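GH127 beta-L-arabinofuranoside (Geobacillus stearothermophilus, PDB 4QK0) probably hydrolyses terminal beta-L-arabinofuranosidic linkages, as a glycoside hydrolase of family GH127. Local coordinates at residues Ala112-Gly117 against Tyr122-Glu127; Gly129-Asn134 against Ala171-Thr176; Gln75-Ala80 against Glu140-Gly145; Leu147-Val152 against His191-Leu196. All coordinates share one frame; numbering follows the deposited sequence. Where two conformers were deposited one is given.

Contact 1. Residues Ala112-Gly117 against Tyr122-Glu127; sequences AQQPDG and YYTIKE
The Gln114 carboxamide meets Thr124 OG1 through its NE2, with the hydroxyl tilted 16° out of the amide plane. The other flat groups lie further back. The Tyr123 ring has Tyr122 CD1 on one face, 3.7 Å above its plane and over its centre. Glu127 O lies at the Tyr123 edge. One face of the Tyr122 ring takes Lys126 CB, 4.3 Å above the plane and toward the rim. Phe69 meets Tyr122 edge-to-face.

The hydrogen bond from Gln114 NE2 to Thr124 OG1 is 3.1 Å long. It is somewhat bent, at 145°. The two side chains come from opposite directions. Gln114 CG is anti to its carbonyl carbon (chi1 -71°), and the chain beyond CG is extended, so the amide spans the gap. Thr124 OG1 also accepts a hydrogen bond from a water at 2.7 Å. The same water donates to Ala112 O at 2.9 Å. OG1 in turn bonds to Asn120 O, so three partners grip it.

The contact closes the short link between helix 96-112 and helix 122-126, two consecutive helices of the GH127 catalytic domain. A type I beta turn runs from Gln114 to Gly117, closed by Gly117 N to Gln114 O at 3.0 Å. Gln113 NE2 donates to Gly117 O at 2.8 Å and ties the turn back to the end of the first helix. NE2 also reaches Ile166 O. Tyr123 turns away from the turn, and its OH bonds to Asn138.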
loop_
_atom_site.group_PDB
_atom_site.type_symbol
_atom_site.label_atom_id
_atom_site.label_comp_id
_atom_site.label_asym_id
_atom_site.label_seq_id
_atom_site.Cartn_x
_atom_site.Cartn_y
_atom_site.Cartn_z
ATOM N N ALA A 112 -2.746 44.714 -10.906
ATOM C CA ALA A 112 -1.868 43.680 -11.520
ATOM C C ALA A 112 -2.422 43.216 -12.846
ATOM O O ALA A 112 -1.740 42.565 -13.635
ATOM C CB ALA A 112 -1.743 42.488 -10.586
ATOM N N GLN A 113 -3.704 43.467 -13.091
ATOM C CA GLN A 113 -4.348 42.971 -14.336
ATOM C C GLN A 113 -3.788 43.657 -15.608
ATOM O O GLN A 113 -3.614 44.885 -15.648
ATOM C CB GLN A 113 -5.862 43.208 -14.291
ATOM C CG GLN A 113 -6.604 42.580 -15.464
ATOM C CD GLN A 113 -8.099 42.648 -15.285
ATOM O OE1 GLN A 113 -8.578 43.587 -14.707
ATOM N NE2 GLN A 113 -8.830 41.601 -15.699
ATOM N N GLN A 114 -3.451 42.859 -16.617
ATOM C CA GLN A 114 -2.940 43.369 -17.881
ATOM C C GLN A 114 -4.062 44.124 -18.616
ATOM O O GLN A 114 -5.228 43.921 -18.347
ATOM C CB GLN A 114 -2.360 42.218 -18.721
ATOM C CG GLN A 114 -1.036 41.678 -18.150
ATOM C CD GLN A 114 -0.436 40.547 -18.980
ATOM O OE1 GLN A 114 -0.784 40.361 -20.146
ATOM N NE2 GLN A 114 0.478 39.758 -18.366
ATOM N N PRO A 115 -3.704 45.000 -19.547
ATOM C CA PRO A 115 -4.714 45.737 -20.298
ATOM C C PRO A 115 -5.710 44.851 -21.047
ATOM O O PRO A 115 -6.819 45.269 -21.294
ATOM C CB PRO A 115 -3.887 46.535 -21.314
ATOM C CG PRO A 115 -2.496 46.569 -20.776
ATOM C CD PRO A 115 -2.327 45.326 -19.963
ATOM N N ASP A 116 -5.302 43.661 -21.481
ATOM C CA ASP A 116 -6.243 42.822 -22.239
ATOM C C ASP A 116 -7.148 41.990 -21.332
ATOM O O ASP A 116 -8.009 41.310 -21.836
ATOM C CB ASP A 116 -5.517 41.933 -23.259
ATOM C CG ASP A 116 -4.546 40.943 -22.612
ATOM O OD1 ASP A 116 -4.583 40.797 -21.385
ATOM O OD2 ASP A 116 -3.764 40.318 -23.368
ATOM N N GLY A 117 -7.004 42.115 -20.011
ATOM C CA GLY A 117 -7.813 41.346 -19.073
ATOM C C GLY A 117 -7.104 40.162 -18.352
ATOM O O GLY A 117 -7.515 39.773 -17.278
ATOM N N TYR A 122 2.429 34.523 -12.238
ATOM C CA TYR A 122 3.509 33.711 -12.752
ATOM C C TYR A 122 3.888 34.065 -14.169
ATOM O O TYR A 122 5.071 34.196 -14.501
ATOM C CB TYR A 122 3.096 32.253 -12.676
ATOM C CG TYR A 122 4.132 31.270 -13.197
ATOM C CD1 TYR A 122 4.134 30.897 -14.517
ATOM C CD2 TYR A 122 5.091 30.696 -12.344
ATOM C CE1 TYR A 122 5.083 30.002 -15.009
ATOM C CE2 TYR A 122 6.033 29.791 -12.814
ATOM C CZ TYR A 122 6.023 29.454 -14.152
ATOM O OH TYR A 122 6.960 28.620 -14.668
ATOM N N TYR A 123 2.886 34.223 -15.030
ATOM C CA TYR A 123 3.140 34.625 -16.443
ATOM C C TYR A 123 3.260 36.124 -16.682
ATOM O O TYR A 123 3.379 36.553 -17.789
ATOM C CB TYR A 123 2.055 34.062 -17.331
ATOM C CG TYR A 123 2.238 32.595 -17.583
ATOM C CD1 TYR A 123 3.282 32.137 -18.368
ATOM C CD2 TYR A 123 1.393 31.666 -16.994
ATOM C CE1 TYR A 123 3.443 30.780 -18.608
ATOM C CE2 TYR A 123 1.532 30.332 -17.223
ATOM C CZ TYR A 123 2.566 29.893 -17.998
ATOM O OH TYR A 123 2.669 28.551 -18.229
ATOM N N THR A 124 3.148 36.914 -15.646
ATOM C CA THR A 124 3.476 38.333 -15.740
ATOM C C THR A 124 4.894 38.589 -15.262
ATOM O O THR A 124 5.598 39.315 -15.897
ATOM C CB THR A 124 2.530 39.191 -14.906
ATOM O OG1 THR A 124 1.178 39.012 -15.394
ATOM C CG2 THR A 124 2.939 40.652 -14.988
ATOM N N ILE A 125 5.337 37.895 -14.223
ATOM C CA ILE A 125 6.659 38.133 -13.641
ATOM C C ILE A 125 7.707 37.124 -14.084
ATOM O O ILE A 125 8.765 37.481 -14.578
ATOM C CB ILE A 125 6.584 37.973 -12.147
ATOM C CG1 ILE A 125 5.722 39.051 -11.544
ATOM C CG2 ILE A 125 7.976 37.966 -11.556
ATOM C CD1 ILE A 125 5.258 38.669 -10.166
ATOM N N LYS A 126 7.402 35.852 -13.934
ATOM C CA LYS A 126 8.400 34.823 -14.193
ATOM C C LYS A 126 8.564 34.382 -15.640
ATOM O O LYS A 126 9.684 34.137 -16.044
ATOM C CB LYS A 126 8.129 33.597 -13.366
ATOM C CG LYS A 126 9.255 32.566 -13.487
ATOM C CD LYS A 126 9.387 31.795 -12.207
ATOM C CE LYS A 126 10.344 30.647 -12.370
ATOM N NZ LYS A 126 10.211 29.829 -11.136
ATOM N N GLU A 127 7.471 34.216 -16.390
ATOM C CA GLU A 127 7.576 33.815 -17.785
ATOM C C GLU A 127 6.725 34.700 -18.619
ATOM O O GLU A 127 5.824 34.223 -19.276
ATOM C CB GLU A 127 7.148 32.372 -17.974
ATOM C CG GLU A 127 7.866 31.449 -17.037
ATOM C CD GLU A 127 9.026 30.741 -17.693
ATOM O OE1 GLU A 127 10.121 30.849 -17.096
ATOM O OE2 GLU A 127 8.902 30.153 -18.801
HETATM O O HOH W 1 -1.237 39.801 -14.425
#

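Contact 2. Residues Gly129-Asn134 against Ala171-Thr176; sequences GKRWMN and ADYIGT
Tyr173 brings its hydroxyl to Arg131 and Trp132. Arg131 and Tyr173 come from opposite directions. The guanidinium lays one face against the hydroxyl, with Arg131 CZ 3.0 Å from Tyr173 OH. The guanidinium and the Tyr173 ring are turned 32° apart. The approach over the face is poor for N-H donation, and no arginine nitrogen is hydrogen-bonded to Tyr173 OH. Arg131 NH2 instead forms a salt bridge with Asp116.

Trp132 NE1 donates to Tyr173 OH at 3.0 Å, nearly straight at 164° and close to the indole plane. The Trp132 and Tyr173 side chains slide past each other in opposite directions, and Trp132 CZ2 touches Tyr173 CE2 at 3.6 Å. Tyr173 CG is anti to its backbone N (chi1 173°), which carries the ring toward the loop. Ile174 CG1 meets Trp132 CH2 at 4.1 Å, the side chains crossing at about a right angle.

A type II turn from Lys130 to Met133 centres on Arg131 and Trp132. Tyr118 adds a cation-pi contact to Arg131 and an edge-to-face one to Trp132. The loop between helices 122-126 and 140-158 is held against helix 162-177, with Leu141 of helix 140-158 touching Trp132 and Ile174.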
loop_
_atom_site.group_PDB
_atom_site.type_symbol
_atom_site.label_atom_id
_atom_site.label_comp_id
_atom_site.label_asym_id
_atom_site.label_seq_id
_atom_site.Cartn_x
_atom_site.Cartn_y
_atom_site.Cartn_z
ATOM N N GLY A 129 5.129 36.601 -21.521
ATOM C CA GLY A 129 4.956 36.164 -22.908
ATOM C C GLY A 129 4.719 34.677 -23.140
ATOM O O GLY A 129 4.338 34.284 -24.238
ATOM N N LYS A 130 4.867 33.842 -22.111
ATOM C CA LYS A 130 4.712 32.374 -22.274
ATOM C C LYS A 130 3.317 31.859 -21.902
ATOM O O LYS A 130 3.113 30.644 -21.801
ATOM C CB LYS A 130 5.767 31.646 -21.431
ATOM C CG LYS A 130 7.086 31.370 -22.134
ATOM C CD LYS A 130 7.384 32.359 -23.239
ATOM C CE LYS A 130 8.770 32.166 -23.844
ATOM N NZ LYS A 130 9.824 32.811 -23.015
ATOM N N ARG A 131 2.348 32.772 -21.762
ATOM C CA ARG A 131 1.017 32.418 -21.385
ATOM C C ARG A 131 0.331 31.469 -22.363
ATOM O O ARG A 131 0.635 31.398 -23.556
ATOM C CB ARG A 131 0.154 33.635 -21.105
ATOM C CG ARG A 131 -0.148 34.537 -22.301
ATOM C CD ARG A 131 -0.800 35.822 -21.828
ATOM N NE ARG A 131 -1.086 36.690 -22.954
ATOM C CZ ARG A 131 -1.761 37.850 -22.921
ATOM N NH1 ARG A 131 -2.289 38.332 -21.816
ATOM N NH2 ARG A 131 -1.947 38.511 -24.069
ATOM N N TRP A 132 -0.520 30.645 -21.786
ATOM C CA TRP A 132 -1.293 29.682 -22.551
ATOM C C TRP A 132 -0.497 28.602 -23.288
ATOM O O TRP A 132 -1.005 28.017 -24.224
ATOM C CB TRP A 132 -2.171 30.416 -23.584
ATOM C CG TRP A 132 -3.015 31.605 -23.099
ATOM C CD1 TRP A 132 -3.126 32.819 -23.714
ATOM C CD2 TRP A 132 -3.898 31.643 -21.964
ATOM N NE1 TRP A 132 -4.038 33.630 -23.025
ATOM C CE2 TRP A 132 -4.529 32.919 -21.958
ATOM C CE3 TRP A 132 -4.222 30.732 -20.952
ATOM C CZ2 TRP A 132 -5.462 33.285 -20.983
ATOM C CZ3 TRP A 132 -5.149 31.104 -19.970
ATOM C CH2 TRP A 132 -5.747 32.379 -19.985
HETATM N N MSE A 133 0.722 28.323 -22.888
HETATM C CA MSE A 133 1.514 27.289 -23.557
HETATM C C MSE A 133 1.557 25.979 -22.774
HETATM O O MSE A 133 2.026 24.969 -23.270
HETATM C CB MSE A 133 2.937 27.801 -23.838
HETATM C CG MSE A 133 2.970 29.002 -24.800
HETATM SE SE MSE A 133 2.329 28.621 -26.633
HETATM C CE MSE A 133 0.689 29.677 -26.818
ATOM N N ASN A 134 1.077 25.981 -21.530
ATOM C CA ASN A 134 1.010 24.767 -20.718
ATOM C C ASN A 134 -0.206 24.744 -19.813
ATOM O O ASN A 134 -0.146 24.871 -18.582
ATOM C CB ASN A 134 2.291 24.530 -19.898
ATOM C CG ASN A 134 2.352 23.105 -19.347
ATOM O OD1 ASN A 134 1.341 22.389 -19.282
ATOM N ND2 ASN A 134 3.540 22.688 -18.954
ATOM N N ALA A 171 -12.590 36.973 -17.865
ATOM C CA ALA A 171 -13.473 35.940 -18.485
ATOM C C ALA A 171 -13.723 36.225 -19.989
ATOM O O ALA A 171 -13.661 35.334 -20.847
ATOM C CB ALA A 171 -14.787 35.872 -17.734
ATOM N N ASP A 172 -13.940 37.495 -20.317
ATOM C CA ASP A 172 -14.101 37.884 -21.738
ATOM C C ASP A 172 -12.841 37.607 -22.510
ATOM O O ASP A 172 -12.909 37.068 -23.631
ATOM C CB ASP A 172 -14.462 39.389 -21.894
ATOM C CG ASP A 172 -15.790 39.757 -21.231
ATOM O OD1 ASP A 172 -16.654 38.876 -21.018
ATOM O OD2 ASP A 172 -15.930 40.948 -20.870
ATOM N N TYR A 173 -11.686 37.982 -21.951
ATOM C CA TYR A 173 -10.417 37.712 -22.643
ATOM C C TYR A 173 -10.269 36.212 -22.869
ATOM O O TYR A 173 -9.953 35.748 -23.997
ATOM C CB TYR A 173 -9.228 38.282 -21.859
ATOM C CG TYR A 173 -7.903 37.880 -22.441
ATOM C CD1 TYR A 173 -7.594 38.122 -23.760
ATOM C CD2 TYR A 173 -6.961 37.169 -21.657
ATOM C CE1 TYR A 173 -6.393 37.680 -24.300
ATOM C CE2 TYR A 173 -5.757 36.716 -22.185
ATOM C CZ TYR A 173 -5.477 36.945 -23.479
ATOM O OH TYR A 173 -4.269 36.502 -23.982
ATOM N N ILE A 174 -10.550 35.422 -21.829
ATOM C CA ILE A 174 -10.432 33.959 -21.960
ATOM C C ILE A 174 -11.311 33.430 -23.128
ATOM O O ILE A 174 -10.932 32.554 -23.876
ATOM C CB ILE A 174 -10.818 33.285 -20.634
ATOM C CG1 ILE A 174 -9.705 33.523 -19.595
ATOM C CG2 ILE A 174 -11.103 31.781 -20.828
ATOM C CD1 ILE A 174 -10.147 33.181 -18.207
ATOM N N GLY A 175 -12.492 34.011 -23.242
ATOM C CA GLY A 175 -13.441 33.715 -24.329
ATOM C C GLY A 175 -12.910 34.017 -25.707
ATOM O O GLY A 175 -13.234 33.330 -26.639
ATOM N N THR A 176 -12.052 35.039 -25.836
ATOM C CA THR A 176 -11.441 35.295 -27.127
ATOM C C THR A 176 -10.362 34.293 -27.417
ATOM O O THR A 176 -10.124 33.965 -28.576
ATOM C CB THR A 176 -10.857 36.723 -27.273
ATOM O OG1 THR A 176 -9.753 36.924 -26.376
ATOM C CG2 THR A 176 -11.948 37.816 -27.000
#

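Contact 3. Residues Gln75-Ala80 against Glu140-Gly145; sequences QDSDVA and ELYCAG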
loop_
_atom_site.group_PDB
_atom_site.type_symbol
_atom_site.label_atom_id
_atom_site.label_comp_id
_atom_site.label_asym_id
_atom_site.label_seq_id
_atom_site.Cartn_x
_atom_site.Cartn_y
_atom_site.Cartn_z
ATOM N N GLN A 75 -0.381 29.498 -7.081
ATOM C CA GLN A 75 -0.387 30.345 -5.890
ATOM C C GLN A 75 -1.517 31.430 -5.885
ATOM O O GLN A 75 -2.087 31.727 -4.847
ATOM C CB GLN A 75 1.003 31.023 -5.804
ATOM C CG GLN A 75 1.437 31.452 -4.403
ATOM C CD GLN A 75 2.083 30.337 -3.587
ATOM O OE1 GLN A 75 2.197 29.177 -4.025
ATOM N NE2 GLN A 75 2.522 30.689 -2.395
ATOM N N ASP A 76 -1.801 32.027 -7.050
ATOM C CA ASP A 76 -2.852 33.042 -7.171
ATOM C C ASP A 76 -4.177 32.532 -6.638
ATOM O O ASP A 76 -4.962 33.296 -6.087
ATOM C CB ASP A 76 -3.011 33.477 -8.641
ATOM C CG ASP A 76 -1.801 34.284 -9.183
ATOM O OD1 ASP A 76 -0.870 34.669 -8.381
ATOM O OD2 ASP A 76 -1.747 34.507 -10.435
ATOM N N SER A 77 -4.460 31.233 -6.792
ATOM C CA SER A 77 -5.754 30.701 -6.332
ATOM C C SER A 77 -5.916 30.705 -4.821
ATOM O O SER A 77 -7.049 30.649 -4.295
ATOM C CB SER A 77 -5.937 29.256 -6.789
ATOM O OG SER A 77 -4.968 28.435 -6.138
ATOM N N ASP A 78 -4.815 30.702 -4.099
ATOM C CA ASP A 78 -4.903 30.799 -2.621
ATOM C C ASP A 78 -5.511 32.144 -2.185
ATOM O O ASP A 78 -6.296 32.208 -1.260
ATOM C CB ASP A 78 -3.519 30.648 -1.993
ATOM C CG ASP A 78 -3.052 29.206 -1.990
ATOM O OD1 ASP A 78 -3.919 28.301 -1.879
ATOM O OD2 ASP A 78 -1.818 28.986 -2.010
ATOM N N VAL A 79 -5.128 33.202 -2.870
ATOM C CA VAL A 79 -5.672 34.503 -2.565
ATOM C C VAL A 79 -7.163 34.494 -2.871
ATOM O O VAL A 79 -7.972 35.026 -2.107
ATOM C CB VAL A 79 -4.965 35.584 -3.378
ATOM C CG1 VAL A 79 -5.573 36.940 -3.098
ATOM C CG2 VAL A 79 -3.503 35.615 -3.017
ATOM N N ALA A 80 -7.520 33.857 -3.978
ATOM C CA ALA A 80 -8.899 33.769 -4.402
ATOM C C ALA A 80 -9.721 33.066 -3.383
ATOM O O ALA A 80 -10.808 33.511 -3.026
ATOM C CB ALA A 80 -9.003 33.056 -5.737
ATOM N N GLU A 140 -3.629 28.084 -15.193
ATOM C CA GLU A 140 -4.051 29.437 -15.542
ATOM C C GLU A 140 -5.552 29.592 -15.421
ATOM O O GLU A 140 -6.054 30.515 -14.738
ATOM C CB GLU A 140 -3.598 29.800 -16.951
ATOM C CG GLU A 140 -2.145 30.203 -17.071
ATOM C CD GLU A 140 -1.678 30.243 -18.539
ATOM O OE1 GLU A 140 -1.356 31.362 -19.054
ATOM O OE2 GLU A 140 -1.623 29.144 -19.150
ATOM N N LEU A 141 -6.297 28.691 -16.080
ATOM C CA LEU A 141 -7.767 28.756 -16.039
ATOM C C LEU A 141 -8.300 28.394 -14.654
ATOM O O LEU A 141 -9.300 28.945 -14.192
ATOM C CB LEU A 141 -8.393 27.866 -17.113
ATOM C CG LEU A 141 -8.004 28.264 -18.509
ATOM C CD1 LEU A 141 -8.641 27.316 -19.494
ATOM C CD2 LEU A 141 -8.396 29.705 -18.844
ATOM N N TYR A 142 -7.638 27.447 -14.004
ATOM C CA TYR A 142 -7.965 27.092 -12.635
ATOM C C TYR A 142 -7.881 28.303 -11.730
ATOM O O TYR A 142 -8.800 28.568 -10.927
ATOM C CB TYR A 142 -7.014 25.964 -12.174
ATOM C CG TYR A 142 -7.026 25.596 -10.725
ATOM C CD1 TYR A 142 -6.227 26.256 -9.831
ATOM C CD2 TYR A 142 -7.801 24.552 -10.253
ATOM C CE1 TYR A 142 -6.227 25.911 -8.479
ATOM C CE2 TYR A 142 -7.799 24.197 -8.924
ATOM C CZ TYR A 142 -6.995 24.883 -8.047
ATOM O OH TYR A 142 -6.991 24.519 -6.746
ATOM N N CYS A 143 -6.787 29.037 -11.805
ATOM C CA CYS A 143 -6.684 30.274 -10.972
ATOM C C CYS A 143 -7.743 31.299 -11.357
ATOM O O CYS A 143 -8.356 31.895 -10.501
ATOM C CB CYS A 143 -5.268 30.899 -11.054
ATOM S SG CYS A 143 -3.982 29.870 -10.272
ATOM N N ALA A 144 -7.976 31.460 -12.658
ATOM C CA ALA A 144 -9.004 32.391 -13.132
ATOM C C ALA A 144 -10.361 31.986 -12.597
ATOM O O ALA A 144 -11.100 32.805 -12.062
ATOM C CB ALA A 144 -9.030 32.412 -14.635
ATOM N N GLY A 145 -10.649 30.690 -12.628
ATOM C CA GLY A 145 -11.897 30.178 -12.082
ATOM C C GLY A 145 -12.059 30.480 -10.625
ATOM O O GLY A 145 -13.108 30.967 -10.192
#
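Cys143 and Ser77 form the centre of this buried contact, with their CA atoms only 4.8 Å apart. The thiol of Cys143 sits anti to its carbonyl carbon, beside its own backbone N (chi1 -68°). That setting lays SG against the first turn of helix 76-92. SG lies 3.8 Å from Ser77 N and 4.0 Å from Ser77 CB. It also touches the Asp76 methylene, with SG 4.1 Å from Asp76 CB. The Asp76 carboxylate leads off to one side, where OD1 bonds to Thr121.

Ser77 holds OG between its backbone N and its carbonyl carbon (chi1 66°). From there OG reaches back to Phe74 O, three residues earlier, and bonds to it. The same oxygen faces the edge of the Tyr142 ring, near its plane, 3.7 Å from Tyr142 CE1. Ser77 CB is 3.8 Å from that carbon too. With CG anti to its backbone N, the Tyr142 ring reaches across until CE1 meets Ser77. Tyr142 OH goes on to Lys81.

The two helix segments run almost parallel, at 15°, with axes 8.7 Å apart. Near-parallel helices such as these are consistent with the inner layer of an (alpha/alpha)6 barrel, the fold expected of the six-hairpin clan.

The chemistry is mostly van der Waals. The Cys143 thiol, two CB groups, the Ser77 hydroxyl and backbone N, and a ring edge touch without hydrogen-bonding across the contact. The polar ends of Asp76, Ser77 and Tyr142 find partners outside it. The small side chains of Ser77 and Cys143 are consistent with the close approach of the two backbones.

Contact 4. Residues Leu147-Val152 against His191-Leu196; sequences LIEAAV and HQEIEL
Glu193, Ile194 and Leu196 meet Ile148 and Glu149 of helix 140-158. Residues 191-193 form a loop that leads into helix 194-205. His191 ND1 donates to Gln192 O at 2.8 Å and braces this lead-in.

Glu193 follows at the N-cap of helix 194-205. Its chain bends at chi2 (69°), and this turns the carboxylate toward Glu149. The two acidic side chains come from opposite directions, their carboxylate planes 35° apart. Glu149 OE1 lies only 2.5 Å from Glu193 OE2. Outside the pair, Glu149 OE2 forms a salt bridge with Lys200, and OE1 has a long, weak ion pair with Arg419. The backbone of Glu193 is also held, since its N donates to Glu195 OE1 at 2.9 Å.

Ile194 points its first bond away, but its CG1 branch runs back to the other helix. CD1 of Ile194 meets CD1 of Ile148 at 3.8 Å, methyl to methyl. Leu196 comes last. Its CG stands between the backbone N and the carbonyl carbon (chi1 69°), and CD1 reaches Glu149 CD at 3.7 Å. The Leu196 methyl thus packs against the Glu149 carboxylate.

The arrangement joins the start of helix 194-205 to the middle of helix 140-158. Such packing is consistent with neighbouring helices of the (alpha/alpha)6 barrel expected of the GH127 catalytic domain.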
loop_
_atom_site.group_PDB
_atom_site.type_symbol
_atom_site.label_atom_id
_atom_site.label_comp_id
_atom_site.label_asym_id
_atom_site.label_seq_id
_atom_site.Cartn_x
_atom_site.Cartn_y
_atom_site.Cartn_z
ATOM N N LEU A 147 -10.668 32.819 -8.860
ATOM C CA LEU A 147 -10.847 34.285 -8.725
ATOM C C LEU A 147 -12.289 34.754 -9.112
ATOM O O LEU A 147 -12.892 35.552 -8.434
ATOM C CB LEU A 147 -9.840 34.968 -9.631
ATOM C CG LEU A 147 -8.531 35.625 -9.219
ATOM C CD1 LEU A 147 -8.275 35.750 -7.736
ATOM C CD2 LEU A 147 -7.342 35.117 -10.010
ATOM N N ILE A 148 -12.809 34.205 -10.221
ATOM C CA ILE A 148 -14.228 34.391 -10.599
ATOM C C ILE A 148 -15.157 34.007 -9.462
ATOM O O ILE A 148 -16.012 34.804 -9.050
ATOM C CB ILE A 148 -14.553 33.592 -11.831
ATOM C CG1 ILE A 148 -13.875 34.230 -13.058
ATOM C CG2 ILE A 148 -16.046 33.509 -12.021
ATOM C CD1 ILE A 148 -13.855 33.381 -14.314
ATOM N N GLU A 149 -14.961 32.824 -8.879
ATOM C CA GLU A 149 -15.854 32.426 -7.783
ATOM C C GLU A 149 -15.773 33.426 -6.685
ATOM O O GLU A 149 -16.784 33.701 -6.043
ATOM C CB GLU A 149 -15.528 31.047 -7.213
ATOM C CG GLU A 149 -15.790 29.868 -8.116
ATOM C CD GLU A 149 -15.711 28.529 -7.342
ATOM O OE1 GLU A 149 -14.674 27.823 -7.412
ATOM O OE2 GLU A 149 -16.717 28.177 -6.685
ATOM N N ALA A 150 -14.572 33.933 -6.402
ATOM C CA ALA A 150 -14.448 34.828 -5.245
ATOM C C ALA A 150 -15.194 36.149 -5.544
ATOM O O ALA A 150 -15.845 36.698 -4.679
ATOM C CB ALA A 150 -12.983 35.140 -4.972
ATOM N N ALA A 151 -15.020 36.646 -6.762
ATOM C CA ALA A 151 -15.655 37.886 -7.205
ATOM C C ALA A 151 -17.185 37.795 -7.202
ATOM O O ALA A 151 -17.871 38.693 -6.709
ATOM C CB ALA A 151 -15.140 38.294 -8.579
ATOM N N VAL A 152 -17.712 36.672 -7.666
ATOM C CA VAL A 152 -19.157 36.445 -7.599
ATOM C C VAL A 152 -19.628 36.482 -6.155
ATOM O O VAL A 152 -20.599 37.181 -5.806
ATOM C CB VAL A 152 -19.567 35.100 -8.248
ATOM C CG1 VAL A 152 -21.040 34.771 -7.975
ATOM C CG2 VAL A 152 -19.328 35.154 -9.733
ATOM N N HIS A 191 -6.495 21.171 -14.845
ATOM C CA HIS A 191 -7.294 21.109 -13.652
ATOM C C HIS A 191 -8.590 21.872 -13.827
ATOM O O HIS A 191 -8.614 23.102 -13.767
ATOM C CB HIS A 191 -6.527 21.661 -12.451
ATOM C CG HIS A 191 -7.075 21.228 -11.137
ATOM N ND1 HIS A 191 -8.422 21.222 -10.852
ATOM C CD2 HIS A 191 -6.450 20.786 -10.008
ATOM C CE1 HIS A 191 -8.610 20.799 -9.608
ATOM N NE2 HIS A 191 -7.428 20.509 -9.087
ATOM N N GLN A 192 -9.683 21.106 -13.917
ATOM C CA GLN A 192 -10.975 21.638 -14.050
ATOM C C GLN A 192 -11.316 22.517 -12.875
ATOM O O GLN A 192 -10.843 22.304 -11.751
ATOM C CB GLN A 192 -12.006 20.525 -14.218
ATOM C CG GLN A 192 -11.696 19.552 -15.324
ATOM C CD GLN A 192 -10.861 18.345 -14.875
ATOM O OE1 GLN A 192 -9.853 18.502 -14.202
ATOM N NE2 GLN A 192 -11.301 17.131 -15.238
ATOM N N GLU A 193 -12.119 23.540 -13.162
ATOM C CA GLU A 193 -12.547 24.558 -12.209
ATOM C C GLU A 193 -13.187 25.736 -12.976
ATOM O O GLU A 193 -14.176 26.277 -12.522
ATOM C CB GLU A 193 -11.396 25.087 -11.304
ATOM C CG GLU A 193 -11.584 26.467 -10.702
ATOM C CD GLU A 193 -12.670 26.536 -9.647
ATOM O OE1 GLU A 193 -13.151 25.490 -9.172
ATOM O OE2 GLU A 193 -13.041 27.664 -9.258
ATOM N N ILE A 194 -12.588 26.145 -14.067
ATOM C CA ILE A 194 -13.097 27.305 -14.836
ATOM C C ILE A 194 -14.535 27.046 -15.297
ATOM O O ILE A 194 -15.371 27.963 -15.292
ATOM C CB ILE A 194 -12.186 27.643 -16.033
ATOM C CG1 ILE A 194 -12.567 28.985 -16.681
ATOM C CG2 ILE A 194 -12.229 26.577 -17.101
ATOM C CD1 ILE A 194 -12.424 30.165 -15.780
ATOM N N GLU A 195 -14.854 25.779 -15.545
ATOM C CA GLU A 195 -16.171 25.427 -16.053
ATOM C C GLU A 195 -17.266 25.703 -15.015
ATOM O O GLU A 195 -18.254 26.412 -15.320
ATOM C CB GLU A 195 -16.204 24.009 -16.546
ATOM C CG GLU A 195 -15.111 23.705 -17.535
ATOM C CD GLU A 195 -13.804 23.169 -16.899
ATOM O OE1 GLU A 195 -13.651 23.275 -15.657
ATOM O OE2 GLU A 195 -12.967 22.613 -17.668
ATOM N N LEU A 196 -17.080 25.257 -13.776
ATOM C CA LEU A 196 -18.087 25.573 -12.754
ATOM C C LEU A 196 -18.102 27.071 -12.366
ATOM O O LEU A 196 -19.130 27.627 -12.000
ATOM C CB LEU A 196 -17.935 24.664 -11.521
ATOM C CG LEU A 196 -16.694 24.829 -10.616
ATOM C CD1 LEU A 196 -16.919 25.895 -9.583
ATOM C CD2 LEU A 196 -16.341 23.534 -9.882
#

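The four contacts run inward from the periphery of the protein chain. Contacts 1 and 2 lie about 31 and 29 Å from its centre, contacts 3 and 4 about 18 and 15 Å. Contacts 1 and 2 are tied by the salt bridge from Asp116 OD2 to Arg131 NH2 at 2.7 Å. Contact 1 also touches contact 3, Tyr123 CD2 lying 3.4 Å from Glu140 OE1. Contact 2 reaches contact 3 through Trp132 N and Glu140 OE1, a probable hydrogen bond of 2.9 Å. Contacts 3 and 4 share helix 140-158, centres about 8 Å apart, and Ala80 CB packs on Leu147 CD1. Contacts 1 and 4 stay about 9 Å apart at their nearest atoms.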